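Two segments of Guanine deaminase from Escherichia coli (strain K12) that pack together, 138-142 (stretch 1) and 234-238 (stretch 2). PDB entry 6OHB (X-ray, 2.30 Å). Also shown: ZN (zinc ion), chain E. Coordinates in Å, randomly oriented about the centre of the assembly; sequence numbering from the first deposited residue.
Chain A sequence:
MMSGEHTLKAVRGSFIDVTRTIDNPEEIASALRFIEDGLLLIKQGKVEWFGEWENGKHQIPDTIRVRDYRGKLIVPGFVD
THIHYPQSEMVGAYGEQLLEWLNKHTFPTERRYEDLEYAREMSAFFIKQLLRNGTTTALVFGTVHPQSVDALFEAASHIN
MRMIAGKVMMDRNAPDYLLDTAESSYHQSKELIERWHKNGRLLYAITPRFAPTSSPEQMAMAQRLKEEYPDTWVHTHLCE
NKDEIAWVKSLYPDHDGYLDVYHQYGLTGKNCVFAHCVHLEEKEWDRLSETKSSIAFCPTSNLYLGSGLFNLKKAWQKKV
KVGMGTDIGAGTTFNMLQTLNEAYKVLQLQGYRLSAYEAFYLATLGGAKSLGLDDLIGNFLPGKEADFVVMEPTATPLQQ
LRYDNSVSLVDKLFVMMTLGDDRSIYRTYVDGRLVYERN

Stretch 1, residues 138-142: ALVFG
Stretch 2 (234-238) VHTHL

Residues 138-141 form a strand that begins earlier in the chain, and Gly-142 follows it as loop. Residues 234-238 are all strand, also continuing from earlier in the chain. The N-to-C directions of the two strands differ by 68° (signed, -68°). Their axes come no closer than 8.6 Å. The nearest CA atoms are Phe-141 CA and His-235 CA, 8.0 Å apart. No hydrogen bond joins the two stretches directly; the contact is mostly between side chains, and one water bridges them. The two stretches bury 296 Å² between them, both sides summed.

The backbone is extended. In stretch 1, phi/psi run -139/147 at Ala-138, -101/113 at Leu-139, -118/125 at Val-140, -71/129 at Phe-141 and -91/-144 at Gly-142. In stretch 2 they are -120/137 at Val-234, -147/119 at His-235, -155/173 at Thr-236, -92/148 at His-237 and -152/125 at Leu-238.

His-235 is the centre of the contact. Its CA-to-CB bond points toward stretch 1, with chi1 t (-174°) and chi2 -158°. Its ring lies between two hydrocarbon groups. The Leu-139 CA-to-CB bond points toward stretch 2; chi1 is t (166°) and chi2 p (58°). Leu-139 CG sits 3.3 Å from His-235 ND1 and 3.4 Å from the centroid of the His-235 ring, 18° off the normal. This is a CH-pi contact: the aliphatic CG lies over the electron-rich ring face.

Phe-141 covers the opposite face of His-235. Its CA-to-CB bond points sideways, but the ring end comes nearer, with chi1 off-well at -107° and chi2 65°. The Phe-141 edge meets the His-235 face, so its ring hydrogens can approach the pi cloud. The Phe-141 and His-235 ring centroids are 4.7 Å apart and the planes at 75°. Phe-141 CD1 lies 3.2 Å from His-235 CE1.

A water links backbone to side chain. Water 1 donates to Val-140 O at 2.9 Å and hydrogen-bonds His-235 ND1 at 2.8 Å. The Val-140 CA-to-CB bond points away from stretch 2; chi1 is t (-178°).

The His-237 CA-to-CB bond points sideways, with chi1 m (-70°) and chi2 89°, and its ring comes nearer to Phe-141. Phe-141 CZ is 3.7 Å from His-237 ND1. The Phe-141 and His-237 rings are oblique, centroids 4.9 Å apart and planes at 59°. His-237 NE2 binds the zinc ion ZN at 2.0 Å; four further ligand atoms come from elsewhere in the structure.

The Thr-236 CA-to-CB bond points away from stretch 1; chi1 is t (-169°). Its backbone still meets the phenyl ring, with Phe-141 CZ 4.2 Å from Thr-236 CA. Val-234 and Leu-238 are both t at chi1 (174° and 177°), and Leu-238 is p at chi2 (70°).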

# COMPACT_ATOMS: atom_id res chain seq x y z
N ALA A 138 -9.07 18.18 -8.34
CA ALA A 138 -8.95 17.96 -6.91
C ALA A 138 -9.72 19.03 -6.16
O ALA A 138 -9.82 20.18 -6.61
CB ALA A 138 -7.48 17.95 -6.46
N LEU A 139 -10.26 18.64 -5.02
CA LEU A 139 -10.80 19.56 -4.03
C LEU A 139 -9.73 19.70 -2.95
O LEU A 139 -9.41 18.73 -2.26
CB LEU A 139 -12.13 19.04 -3.48
CG LEU A 139 -12.68 19.69 -2.21
CD1 LEU A 139 -12.89 21.19 -2.41
CD2 LEU A 139 -13.98 19.01 -1.80
N VAL A 140 -9.15 20.89 -2.84
CA VAL A 140 -7.86 21.08 -2.20
C VAL A 140 -8.02 21.99 -0.99
O VAL A 140 -8.53 23.11 -1.11
CB VAL A 140 -6.83 21.69 -3.18
CG1 VAL A 140 -5.48 21.83 -2.49
CG2 VAL A 140 -6.72 20.85 -4.44
N PHE A 141 -7.58 21.51 0.17
CA PHE A 141 -7.41 22.39 1.31
C PHE A 141 -6.23 23.32 1.07
O PHE A 141 -5.14 22.87 0.71
CB PHE A 141 -7.19 21.59 2.59
CG PHE A 141 -8.37 21.59 3.52
CD1 PHE A 141 -9.56 20.98 3.14
CD2 PHE A 141 -8.29 22.18 4.77
CE1 PHE A 141 -10.65 20.97 3.99
CE2 PHE A 141 -9.37 22.17 5.63
CZ PHE A 141 -10.55 21.56 5.24
N GLY A 142 -6.45 24.61 1.26
CA GLY A 142 -5.37 25.57 1.16
C GLY A 142 -4.66 25.87 2.47
O GLY A 142 -4.47 24.99 3.32
N VAL A 234 -18.42 24.09 -0.38
CA VAL A 234 -18.13 24.03 1.05
C VAL A 234 -17.32 22.77 1.29
O VAL A 234 -17.63 21.71 0.73
CB VAL A 234 -19.42 24.02 1.90
CG1 VAL A 234 -19.10 23.81 3.37
CG2 VAL A 234 -20.22 25.30 1.68
N HIS A 235 -16.28 22.87 2.11
CA HIS A 235 -15.34 21.76 2.27
C HIS A 235 -14.83 21.75 3.70
O HIS A 235 -14.18 22.71 4.12
CB HIS A 235 -14.19 21.90 1.27
CG HIS A 235 -13.25 20.74 1.26
ND1 HIS A 235 -11.95 20.84 0.80
CD2 HIS A 235 -13.41 19.45 1.65
CE1 HIS A 235 -11.36 19.66 0.90
NE2 HIS A 235 -12.23 18.80 1.41
N THR A 236 -15.08 20.67 4.44
CA THR A 236 -14.57 20.62 5.81
C THR A 236 -14.41 19.17 6.25
O THR A 236 -14.81 18.24 5.55
CB THR A 236 -15.50 21.39 6.76
OG1 THR A 236 -14.85 21.55 8.03
CG2 THR A 236 -16.82 20.66 6.95
N HIS A 237 -13.81 18.98 7.43
CA HIS A 237 -13.64 17.65 8.02
C HIS A 237 -14.83 17.34 8.93
O HIS A 237 -15.42 18.24 9.54
CB HIS A 237 -12.33 17.58 8.82
CG HIS A 237 -11.08 17.59 7.99
ND1 HIS A 237 -10.43 18.76 7.63
CD2 HIS A 237 -10.32 16.58 7.50
CE1 HIS A 237 -9.34 18.46 6.94
NE2 HIS A 237 -9.25 17.14 6.85
N LEU A 238 -15.20 16.05 9.03
CA LEU A 238 -16.37 15.68 9.84
C LEU A 238 -16.24 14.26 10.39
O LEU A 238 -16.07 13.32 9.62
CB LEU A 238 -17.66 15.79 9.01
CG LEU A 238 -18.98 15.36 9.67
CD1 LEU A 238 -19.38 16.35 10.76
CD2 LEU A 238 -20.08 15.25 8.62
ZN ZN E . -7.77 16.33 5.69
O HOH W 1 -11.06 23.38 0.21